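Side-chain contacts in methyltransferase (Pectobacterium atrosepticum SCRI1043, PDB 2P7I), which probably transfers methyl groups from S-adenosylmethionine to an acceptor that is not known, as a putative member of the class I Rossmann-like methyltransferases: residues B[107-110]-B[111-115]; B[124-128]-B[129-133]; B[184-188]-B[189-193]. One frame throughout, in Å; residues are numbered along the deposited sequence.

Contact 1 of 3, residues B[107-110]-B[111-115]; sequences IVLT and HVLEH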
ATOM      1  N   ILE B 107      10.181 -22.586  17.100  1.00 26.68           N
ATOM      2  CA  ILE B 107      11.560 -22.075  16.966  1.00 25.48           C
ATOM      3  C   ILE B 107      11.507 -20.593  16.729  1.00 27.05           C
ATOM      4  O   ILE B 107      10.746 -20.141  15.867  1.00 26.90           O
ATOM      5  CB  ILE B 107      12.351 -22.809  15.851  1.00 26.39           C
ATOM      6  CG1 ILE B 107      12.413 -24.311  16.194  1.00 26.67           C
ATOM      7  CG2 ILE B 107      13.767 -22.186  15.719  1.00 21.90           C
ATOM      8  CD1 ILE B 107      13.138 -25.192  15.151  1.00 25.50           C
ATOM      9  N   VAL B 108      12.252 -19.828  17.520  1.00 26.73           N
ATOM     10  CA  VAL B 108      12.227 -18.379  17.408  1.00 25.86           C
ATOM     11  C   VAL B 108      13.547 -17.912  16.825  1.00 27.12           C
ATOM     12  O   VAL B 108      14.606 -18.246  17.353  1.00 27.46           O
ATOM     13  CB  VAL B 108      11.956 -17.685  18.775  1.00 29.47           C
ATOM     14  CG1 VAL B 108      12.223 -16.161  18.670  1.00 26.05           C
ATOM     15  CG2 VAL B 108      10.528 -17.968  19.248  1.00 31.83           C
ATOM     16  N   LEU B 109      13.465 -17.189  15.691  1.00 25.69           N
ATOM     17  CA  LEU B 109      14.648 -16.553  15.085  1.00 26.83           C
ATOM     18  C   LEU B 109      14.335 -15.094  14.757  1.00 26.61           C
ATOM     19  O   LEU B 109      13.861 -14.758  13.657  1.00 25.55           O
ATOM     20  CB  LEU B 109      15.131 -17.334  13.854  1.00 27.62           C
ATOM     21  CG  LEU B 109      16.510 -17.019  13.288  1.00 25.19           C
ATOM     22  CD1 LEU B 109      17.708 -17.465  14.188  1.00 23.76           C
ATOM     23  CD2 LEU B 109      16.632 -17.599  11.845  1.00 25.14           C
ATOM     24  N   THR B 110      14.509 -14.245  15.769  1.00 27.97           N
ATOM     25  CA  THR B 110      14.121 -12.835  15.659  0.50 27.02           C
ATOM     26  C   THR B 110      15.339 -11.959  15.659  1.00 28.23           C
ATOM     27  O   THR B 110      16.144 -12.004  16.597  1.00 26.23           O
ATOM     28  CB  THR B 110      13.151 -12.348  16.776  0.50 28.82           C
ATOM     29  OG1 THR B 110      13.672 -12.642  18.085  0.50 28.47           O
ATOM     30  CG2 THR B 110      11.801 -12.996  16.601  0.50 28.40           C
ATOM     31  N   HIS B 111      15.460 -11.175  14.590  1.00 26.25           N
ATOM     32  CA  HIS B 111      16.588 -10.280  14.389  1.00 29.29           C
ATOM     33  C   HIS B 111      17.933 -10.956  14.539  1.00 27.50           C
ATOM     34  O   HIS B 111      18.858 -10.435  15.151  1.00 28.07           O
ATOM     35  CB  HIS B 111      16.469  -9.069  15.322  1.00 28.00           C
ATOM     36  CG  HIS B 111      15.318  -8.174  14.976  1.00 30.14           C
ATOM     37  ND1 HIS B 111      15.352  -6.815  15.171  1.00 34.36           N
ATOM     38  CD2 HIS B 111      14.145  -8.430  14.351  1.00 31.54           C
ATOM     39  CE1 HIS B 111      14.217  -6.281  14.750  1.00 37.38           C
ATOM     40  NE2 HIS B 111      13.473  -7.237  14.228  1.00 31.05           N
ATOM     41  N   VAL B 112      18.053 -12.120  13.925  1.00 27.99           N
ATOM     42  CA  VAL B 112      19.302 -12.865  13.890  1.00 25.20           C
ATOM     43  C   VAL B 112      19.721 -13.185  12.428  1.00 24.45           C
ATOM     44  O   VAL B 112      20.911 -13.101  12.108  1.00 26.43           O
ATOM     45  CB  VAL B 112      19.158 -14.201  14.673  1.00 27.56           C
ATOM     46  CG1 VAL B 112      20.364 -15.127  14.440  1.00 26.95           C
ATOM     47  CG2 VAL B 112      18.863 -13.950  16.170  1.00 27.88           C
ATOM     48  N   LEU B 113      18.761 -13.537  11.549  1.00 24.20           N
ATOM     49  CA  LEU B 113      19.101 -14.027  10.180  1.00 23.29           C
ATOM     50  C   LEU B 113      19.944 -13.037   9.348  1.00 26.96           C
ATOM     51  O   LEU B 113      20.812 -13.443   8.549  1.00 26.32           O
ATOM     52  CB  LEU B 113      17.856 -14.459   9.400  1.00 24.30           C
ATOM     53  CG  LEU B 113      18.149 -15.217   8.111  1.00 25.28           C
ATOM     54  CD1 LEU B 113      18.738 -16.598   8.412  1.00 23.07           C
ATOM     55  CD2 LEU B 113      16.868 -15.255   7.225  1.00 21.12           C
ATOM     56  N   GLU B 114      19.760 -11.740   9.617  1.00 27.91           N
ATOM     57  CA  GLU B 114      20.447 -10.649   8.907  1.00 26.67           C
ATOM     58  C   GLU B 114      21.923 -10.547   9.273  1.00 26.94           C
ATOM     59  O   GLU B 114      22.704  -9.889   8.592  1.00 28.96           O
ATOM     60  CB  GLU B 114      19.684  -9.316   9.138  1.00 26.59           C
ATOM     61  CG  GLU B 114      19.639  -8.776  10.560  1.00 29.32           C
ATOM     62  CD  GLU B 114      18.532  -9.361  11.439  1.00 32.21           C
ATOM     63  OE1 GLU B 114      17.904 -10.412  11.092  1.00 33.70           O
ATOM     64  OE2 GLU B 114      18.273  -8.710  12.474  1.00 36.79           O
ATOM     65  N   HIS B 115      22.285 -11.215  10.357  1.00 25.62           N
ATOM     66  CA  HIS B 115      23.660 -11.300  10.819  1.00 26.37           C
ATOM     67  C   HIS B 115      24.415 -12.516  10.269  1.00 27.82           C
ATOM     68  O   HIS B 115      25.614 -12.650  10.510  1.00 25.49           O
ATOM     69  CB  HIS B 115      23.686 -11.415  12.330  1.00 27.76           C
ATOM     70  CG  HIS B 115      23.361 -10.151  13.060  1.00 28.68           C
ATOM     71  ND1 HIS B 115      22.078  -9.776  13.389  1.00 35.83           N
ATOM     72  CD2 HIS B 115      24.171  -9.218  13.606  1.00 29.96           C
ATOM     73  CE1 HIS B 115      22.110  -8.635  14.065  1.00 28.89           C
ATOM     74  NE2 HIS B 115      23.370  -8.279  14.212  1.00 32.51           N
TER
HETATM   75  O   HOH W   1      15.997 -13.413  12.185  1.00 27.29           O

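Contact 2 of 3, residues B[124-128]-B[129-133]; sequences KRIND and DWLAE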
ATOM      1  N   LYS B 124      17.867 -24.003   6.623  1.00 21.87           N
ATOM      2  CA  LYS B 124      17.834 -25.405   6.212  1.00 24.78           C
ATOM      3  C   LYS B 124      18.071 -26.344   7.415  1.00 25.96           C
ATOM      4  O   LYS B 124      17.410 -27.362   7.546  1.00 28.46           O
ATOM      5  CB  LYS B 124      18.822 -25.650   5.069  1.00 24.64           C
ATOM      6  CG  LYS B 124      18.778 -27.051   4.529  1.00 21.89           C
ATOM      7  CD  LYS B 124      19.768 -27.342   3.377  1.00 25.20           C
ATOM      8  CE  LYS B 124      19.552 -28.718   2.802  1.00 28.92           C
ATOM      9  NZ  LYS B 124      20.557 -28.956   1.727  1.00 26.98           N
ATOM     10  N   ARG B 125      18.994 -26.000   8.303  1.00 25.83           N
ATOM     11  CA  ARG B 125      19.148 -26.759   9.536  1.00 26.02           C
ATOM     12  C   ARG B 125      17.863 -26.719  10.339  1.00 25.24           C
ATOM     13  O   ARG B 125      17.411 -27.727  10.891  1.00 25.92           O
ATOM     14  CB  ARG B 125      20.252 -26.191  10.405  1.00 28.24           C
ATOM     15  CG  ARG B 125      21.644 -26.432   9.935  1.00 34.79           C
ATOM     16  CD  ARG B 125      22.593 -26.569  11.135  1.00 34.55           C
ATOM     17  NE  ARG B 125      22.400 -27.866  11.775  1.00 37.67           N
ATOM     18  CZ  ARG B 125      23.084 -28.291  12.831  1.00 40.41           C
ATOM     19  NH1 ARG B 125      24.012 -27.529  13.387  1.00 34.87           N
ATOM     20  NH2 ARG B 125      22.824 -29.483  13.347  1.00 38.64           N
ATOM     21  N   ILE B 126      17.242 -25.549  10.387  1.00 25.49           N
ATOM     22  CA  ILE B 126      16.018 -25.412  11.134  1.00 25.04           C
ATOM     23  C   ILE B 126      14.971 -26.352  10.530  1.00 27.74           C
ATOM     24  O   ILE B 126      14.282 -27.069  11.258  1.00 28.43           O
ATOM     25  CB  ILE B 126      15.506 -23.978  11.131  1.00 29.24           C
ATOM     26  CG1 ILE B 126      16.413 -23.081  11.961  1.00 27.11           C
ATOM     27  CG2 ILE B 126      14.091 -23.910  11.654  1.00 25.30           C
ATOM     28  CD1 ILE B 126      16.024 -21.553  11.817  1.00 25.32           C
ATOM     29  N   ASN B 127      14.866 -26.377   9.202  1.00 26.08           N
ATOM     30  CA  ASN B 127      13.868 -27.199   8.558  1.00 25.75           C
ATOM     31  C   ASN B 127      14.168 -28.669   8.764  1.00 27.37           C
ATOM     32  O   ASN B 127      13.287 -29.439   9.149  1.00 27.12           O
ATOM     33  CB  ASN B 127      13.822 -26.919   7.056  1.00 23.24           C
ATOM     34  CG  ASN B 127      12.654 -27.608   6.371  1.00 27.34           C
ATOM     35  OD1 ASN B 127      11.526 -27.149   6.474  1.00 31.21           O
ATOM     36  ND2 ASN B 127      12.918 -28.745   5.715  1.00 28.42           N
ATOM     37  N   ASP B 128      15.419 -29.054   8.504  1.00 27.45           N
ATOM     38  CA  ASP B 128      15.779 -30.451   8.391  1.00 27.91           C
ATOM     39  C   ASP B 128      16.133 -31.131   9.703  1.00 27.44           C
ATOM     40  O   ASP B 128      15.928 -32.333   9.865  1.00 26.58           O
ATOM     41  CB  ASP B 128      16.978 -30.609   7.450  1.00 24.27           C
ATOM     42  CG  ASP B 128      16.660 -30.284   6.009  1.00 28.08           C
ATOM     43  OD1 ASP B 128      15.530 -29.902   5.687  1.00 35.51           O
ATOM     44  OD2 ASP B 128      17.575 -30.417   5.197  1.00 30.13           O
ATOM     45  N   ASP B 129      16.731 -30.385  10.620  1.00 26.25           N
ATOM     46  CA  ASP B 129      17.276 -30.958  11.856  1.00 27.39           C
ATOM     47  C   ASP B 129      16.448 -30.619  13.088  1.00 27.43           C
ATOM     48  O   ASP B 129      16.343 -31.430  14.013  1.00 26.21           O
ATOM     49  CB  ASP B 129      18.670 -30.419  12.062  1.00 25.78           C
ATOM     50  CG  ASP B 129      19.647 -30.936  11.046  1.00 33.57           C
ATOM     51  OD1 ASP B 129      19.299 -31.899  10.339  1.00 33.44           O
ATOM     52  OD2 ASP B 129      20.758 -30.375  10.970  1.00 34.09           O
ATOM     53  N   TRP B 130      15.853 -29.436  13.116  1.00 27.82           N
ATOM     54  CA  TRP B 130      15.332 -28.921  14.382  1.00 26.12           C
ATOM     55  C   TRP B 130      13.827 -28.802  14.520  1.00 26.72           C
ATOM     56  O   TRP B 130      13.336 -28.991  15.624  1.00 25.30           O
ATOM     57  CB  TRP B 130      16.016 -27.598  14.734  1.00 28.12           C
ATOM     58  CG  TRP B 130      17.509 -27.739  14.923  1.00 26.37           C
ATOM     59  CD1 TRP B 130      18.187 -28.835  15.328  1.00 31.61           C
ATOM     60  CD2 TRP B 130      18.480 -26.709  14.719  1.00 24.62           C
ATOM     61  NE1 TRP B 130      19.537 -28.558  15.402  1.00 28.47           N
ATOM     62  CE2 TRP B 130      19.736 -27.250  15.046  1.00 28.30           C
ATOM     63  CE3 TRP B 130      18.397 -25.360  14.350  1.00 28.63           C
ATOM     64  CZ2 TRP B 130      20.900 -26.510  14.956  1.00 28.22           C
ATOM     65  CZ3 TRP B 130      19.538 -24.619  14.283  1.00 27.15           C
ATOM     66  CH2 TRP B 130      20.787 -25.194  14.598  1.00 26.01           C
ATOM     67  N   LEU B 131      13.083 -28.525  13.451  1.00 26.15           N
ATOM     68  CA  LEU B 131      11.634 -28.437  13.595  1.00 27.84           C
ATOM     69  C   LEU B 131      11.026 -29.807  13.874  1.00 26.79           C
ATOM     70  O   LEU B 131      11.272 -30.762  13.158  1.00 28.59           O
ATOM     71  CB  LEU B 131      10.951 -27.858  12.350  1.00 26.31           C
ATOM     72  CG  LEU B 131      10.895 -26.348  12.186  1.00 28.08           C
ATOM     73  CD1 LEU B 131      10.367 -26.020  10.781  1.00 23.89           C
ATOM     74  CD2 LEU B 131      10.026 -25.686  13.252  1.00 26.55           C
ATOM     75  N   ALA B 132      10.216 -29.890  14.915  1.00 26.19           N
ATOM     76  CA  ALA B 132       9.413 -31.070  15.131  1.00 25.80           C
ATOM     77  C   ALA B 132       8.362 -31.188  14.036  1.00 29.43           C
ATOM     78  O   ALA B 132       8.075 -30.239  13.319  1.00 29.49           O
ATOM     79  CB  ALA B 132       8.768 -31.030  16.515  1.00 24.13           C
ATOM     80  N   GLU B 133       7.763 -32.360  13.910  1.00 31.89           N
ATOM     81  CA  GLU B 133       6.589 -32.469  13.055  1.00 32.53           C
ATOM     82  C   GLU B 133       5.502 -31.572  13.631  1.00 31.91           C
ATOM     83  O   GLU B 133       5.222 -31.596  14.849  1.00 32.97           O
ATOM     84  CB  GLU B 133       6.110 -33.928  12.960  1.00 36.12           C
ATOM     85  CG  GLU B 133       7.165 -34.887  12.315  1.00 38.05           C
ATOM     86  CD  GLU B 133       7.547 -34.491  10.878  1.00 49.99           C
ATOM     87  OE1 GLU B 133       6.663 -33.948  10.167  1.00 59.35           O
ATOM     88  OE2 GLU B 133       8.714 -34.727  10.457  1.00 52.14           O
TER
HETATM   89  O   HOH W   2      13.151 -31.260  11.384  1.00 43.02           O

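Contact 3 of 3, residues B[184-188]-B[189-193]; sequences RDASR and AGLQV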
ATOM      1  N   ARG B 184      12.125 -15.563  -0.134  1.00 25.91           N
ATOM      2  CA  ARG B 184      13.077 -16.260  -1.023  1.00 24.14           C
ATOM      3  C   ARG B 184      14.001 -17.192  -0.269  1.00 25.31           C
ATOM      4  O   ARG B 184      14.167 -18.364  -0.630  1.00 24.43           O
ATOM      5  CB  ARG B 184      13.933 -15.259  -1.846  1.00 24.93           C
ATOM      6  CG  ARG B 184      14.976 -15.898  -2.737  1.00 25.49           C
ATOM      7  CD  ARG B 184      16.028 -14.926  -3.161  1.00 25.40           C
ATOM      8  NE  ARG B 184      16.802 -14.490  -2.007  1.00 22.86           N
ATOM      9  CZ  ARG B 184      17.487 -13.357  -1.933  1.00 31.33           C
ATOM     10  NH1 ARG B 184      17.561 -12.538  -2.963  1.00 26.52           N
ATOM     11  NH2 ARG B 184      18.147 -13.065  -0.818  1.00 26.60           N
ATOM     12  N   ASP B 185      14.650 -16.672   0.740  1.00 26.11           N
ATOM     13  CA  ASP B 185      15.624 -17.463   1.457  1.00 23.29           C
ATOM     14  C   ASP B 185      14.946 -18.606   2.231  1.00 25.58           C
ATOM     15  O   ASP B 185      15.481 -19.714   2.292  1.00 25.67           O
ATOM     16  CB  ASP B 185      16.434 -16.574   2.395  1.00 24.08           C
ATOM     17  CG  ASP B 185      17.474 -15.734   1.680  1.00 31.46           C
ATOM     18  OD1 ASP B 185      17.632 -15.834   0.433  1.00 28.97           O
ATOM     19  OD2 ASP B 185      18.222 -15.040   2.420  1.00 28.45           O
ATOM     20  N   ALA B 186      13.783 -18.340   2.834  1.00 23.97           N
ATOM     21  CA  ALA B 186      13.020 -19.417   3.521  1.00 27.23           C
ATOM     22  C   ALA B 186      12.631 -20.517   2.528  1.00 25.38           C
ATOM     23  O   ALA B 186      12.746 -21.713   2.800  1.00 25.13           O
ATOM     24  CB  ALA B 186      11.801 -18.861   4.151  1.00 25.07           C
ATOM     25  N   SER B 187      12.203 -20.104   1.364  1.00 25.61           N
ATOM     26  CA  SER B 187      11.826 -21.015   0.364  1.00 23.56           C
ATOM     27  C   SER B 187      12.995 -21.825  -0.131  1.00 24.96           C
ATOM     28  O   SER B 187      12.875 -23.046  -0.307  1.00 26.83           O
ATOM     29  CB  SER B 187      11.239 -20.278  -0.831  1.00 28.03           C
ATOM     30  OG  SER B 187      11.028 -21.227  -1.828  1.00 31.77           O
ATOM     31  N   ARG B 188      14.102 -21.130  -0.390  1.00 25.92           N
ATOM     32  CA  ARG B 188      15.344 -21.788  -0.779  1.00 23.95           C
ATOM     33  C   ARG B 188      15.850 -22.830   0.225  1.00 24.62           C
ATOM     34  O   ARG B 188      16.514 -23.794  -0.163  1.00 23.99           O
ATOM     35  CB  ARG B 188      16.449 -20.773  -1.065  1.00 25.04           C
ATOM     36  CG  ARG B 188      16.235 -20.073  -2.408  1.00 26.33           C
ATOM     37  CD  ARG B 188      17.265 -18.996  -2.609  1.00 27.80           C
ATOM     38  NE  ARG B 188      17.192 -18.453  -3.964  1.00 28.54           N
ATOM     39  CZ  ARG B 188      18.132 -17.692  -4.500  1.00 31.85           C
ATOM     40  NH1 ARG B 188      19.166 -17.314  -3.769  1.00 27.74           N
ATOM     41  NH2 ARG B 188      18.058 -17.292  -5.768  1.00 27.37           N
ATOM     42  N   ALA B 189      15.564 -22.623   1.496  1.00 25.74           N
ATOM     43  CA  ALA B 189      15.973 -23.532   2.578  1.00 24.12           C
ATOM     44  C   ALA B 189      15.052 -24.758   2.733  1.00 25.62           C
ATOM     45  O   ALA B 189      15.294 -25.615   3.598  1.00 26.79           O
ATOM     46  CB  ALA B 189      15.985 -22.741   3.901  1.00 22.41           C
ATOM     47  N   GLY B 190      13.983 -24.847   1.930  1.00 25.23           N
ATOM     48  CA  GLY B 190      13.009 -25.926   2.037  1.00 27.28           C
ATOM     49  C   GLY B 190      11.852 -25.742   2.998  1.00 24.38           C
ATOM     50  O   GLY B 190      11.046 -26.646   3.163  1.00 26.62           O
ATOM     51  N   LEU B 191      11.770 -24.603   3.657  1.00 26.39           N
ATOM     52  CA  LEU B 191      10.657 -24.317   4.541  1.00 25.38           C
ATOM     53  C   LEU B 191       9.403 -24.023   3.789  1.00 28.19           C
ATOM     54  O   LEU B 191       9.461 -23.582   2.625  1.00 28.37           O
ATOM     55  CB  LEU B 191      10.929 -23.090   5.392  1.00 24.92           C
ATOM     56  CG  LEU B 191      12.068 -23.231   6.422  1.00 24.79           C
ATOM     57  CD1 LEU B 191      12.643 -21.860   6.770  1.00 27.72           C
ATOM     58  CD2 LEU B 191      11.575 -23.992   7.688  1.00 27.36           C
ATOM     59  N   GLN B 192       8.267 -24.285   4.444  1.00 26.54           N
ATOM     60  CA  GLN B 192       6.957 -23.905   3.918  0.50 28.68           C
ATOM     61  C   GLN B 192       6.579 -22.609   4.600  1.00 29.10           C
ATOM     62  O   GLN B 192       6.535 -22.566   5.808  1.00 31.50           O
ATOM     63  CB  GLN B 192       5.887 -24.962   4.226  0.50 30.14           C
ATOM     64  CG  GLN B 192       6.193 -26.359   3.694  0.50 33.61           C
ATOM     65  CD  GLN B 192       4.951 -27.269   3.615  0.50 42.70           C
ATOM     66  OE1 GLN B 192       4.854 -28.271   4.326  0.50 41.49           O
ATOM     67  NE2 GLN B 192       4.015 -26.921   2.741  0.50 39.04           N
ATOM     68  N   VAL B 193       6.329 -21.556   3.833  1.00 26.54           N
ATOM     69  CA  VAL B 193       5.928 -20.291   4.430  1.00 28.38           C
ATOM     70  C   VAL B 193       4.431 -20.318   4.513  1.00 26.94           C
ATOM     71  O   VAL B 193       3.745 -20.407   3.492  1.00 30.86           O
ATOM     72  CB  VAL B 193       6.451 -19.080   3.617  1.00 29.14           C
ATOM     73  CG1 VAL B 193       5.829 -17.793   4.152  1.00 27.15           C
ATOM     74  CG2 VAL B 193       7.961 -19.045   3.643  1.00 29.44           C
TER
HETATM   75  O   HOH W   3      10.507 -24.513   0.273  1.00 39.52           O

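Contact 1 of 3, residues B[107-110]-B[111-115]
Leu109 meets both Val112 and Leu113 where strand 104-110 ends and the chain bends away from the sheet. Its CG stands anti to the backbone N (chi1 -166°), and from there the two methyl branches part company. CD1 lies 3.5 Å from CG1 of Val112 and almost as near to the CB of that residue, while CD2 takes the looser contact, 4.2 Å from CD1 of Leu113. Both partners run at about a right angle to the leucine, so its branched end is met from two quarters by apolar groups.

The backbone of the same residue is tied across the bend by water. Water 1 donates to Leu109 O at 2.9 Å and accepts from Leu113 N at 2.8 Å, joining the last part of the strand to the start of the 3-10 turn 113-115 without any direct hydrogen bond between the two segments.

Strand 104-110 is the fourth in chain order of the seven-stranded methyltransferase sheet and lies between 46-49 and 135-142. The loop that follows it lies at the carboxyl-terminal edge of the parallel strands, where class I methyltransferases bind the cofactor, and probably does the same here.

CB of Thr110, the last strand residue, points away from the bend, and the side chain lies about 3 Å (nearest atoms) from a bound Tris molecule, probably from the crystallisation liquor. Its carbonyl is packed from the loop side by CG2 of Val112, 3.4 Å from Thr110 O. The His111 ring lies obliquely to the Thr110 carbonyl carbon, and its NE2 is hydrogen-bonded to Ser239. His111 itself has positive phi (51°), which swings the chain off the strand direction.

Contact 2 of 3, residues B[124-128]-B[129-133]
Arg125 grips Asp129 one helical turn on, with two nitrogens sharing a single oxygen. NE reaches Asp129 OD2 at 3.1 Å, on the anti lone pair, and NH2 reaches the same OD2 at 3.3 Å, from out of the carboxylate plane. The oxygen lies at the edge of the guanidinium, close to its plane, yet the two flat groups stand 84° apart. Bends at chi2 and chi3 fold the arginine back over Trp130: CZ2 of the indole sits 3.5 Å from Arg125 CZ, over the centre of one guanidinium face, with the planes 40° apart. This fixes the group from its edge and one face at once, while NH1 is engaged by the carbonyl of Ala98.

The carbonyls of the last turn are also taken up. Arg125 O accepts from Asp129 N at 2.8 Å and, weakly, from Trp130 N. Ile126 O accepts from Leu131 N at 2.9 Å, with a weak second bond from Trp130 N. Asn127 O is served by water 2, which also donates to Leu131 O at 2.6 Å, and Asp128 O accepts from NH2 of Arg103. The Asn127 amide gives an almost straight bond from ND2 to Asp128 OD1 (172°), while its OD1 accepts from Gly247 N; Asp128 OD2 is hydrogen-bonded to ND2 of Asn249, a residue of the sodium site.

On the apolar side, the Ile126 and Trp130 side chains cross at about a right angle, Ile126 CG1 lying 3.9 Å from Trp130 CE3, and CG2 of Ile126 packs on CG of Leu131. The five-residue step from Ile126 O to Leu131 N marks the wider, pi-type ending of helix 119-130, a helix that packs on strands 46-49 and 104-110 of the Rossmann-like methyltransferase sheet.

Contact 3 of 3, residues B[184-188]-B[189-193]
Ala186 O accepts from Leu191 N at 3.2 Å and Ser187 O from Gly190 N at 3.1 Å, the paired bonds of a Schellman motif that closes helix 179-188, with Gly190 at positive phi (88°) making the turn. Ala189 N still keeps the helical bond to Asp185 O, at 3.0 Å. Water 3 adds a further tie, donating to both Ser187 O and Leu191 O.

The apolar side of the turn centres on the methyl of Ala186. Its CB meets CG2 of Val193 at 3.9 Å and CD1 of Leu191 at 4.1 Å, touching the residue just after the turn and one already in strand 192-201. CG2 of Val193 is the branch beside the backbone N, and it carries the contact. CB of Leu191 also rests 3.5 Å from Ala186 O.

Along the helix, Arg184 holds the neighbouring Asp185 side-on: NE (2.9 Å) and NH2 both bond to OD1 from the same face of the carboxylate. Arg184 would offset the charge of the buried Asp185, while the hydroxyl of Tyr177 is hydrogen-bonded to its OD2. The extended Arg188 lays one guanidinium face against CD of Arg184; Arg184 packs on His160 and Arg188 on Ser159 of a second subunit.

Backbone N-H groups and a water thus meet the Ala186 and Ser187 carbonyls at the helix end, while the Ala186 methyl supplies the apolar join to strand 192-201.

All three contacts are partly buried, but contact 1 lies deepest, its centre about 5 Å from that of the chain, whereas contacts 2 and 3, centred about 17 and 16 Å out, are peripheral and include exposed residues. Strand 104-110 and helix 119-130 are packed together: Ile107 of contact 1 sets its CD1 among Ile126, Trp130 and Leu131 of contact 2. Contacts 2 and 3 also touch, with Leu191 lying against Asn127 and Leu131, so the endings of two helices pack side by side. Contact 1 relies on apolar packing and one water; contact 2 adds a salt bridge and a guanidinium set over the indole, and contact 3 a Schellman closure bordering another subunit.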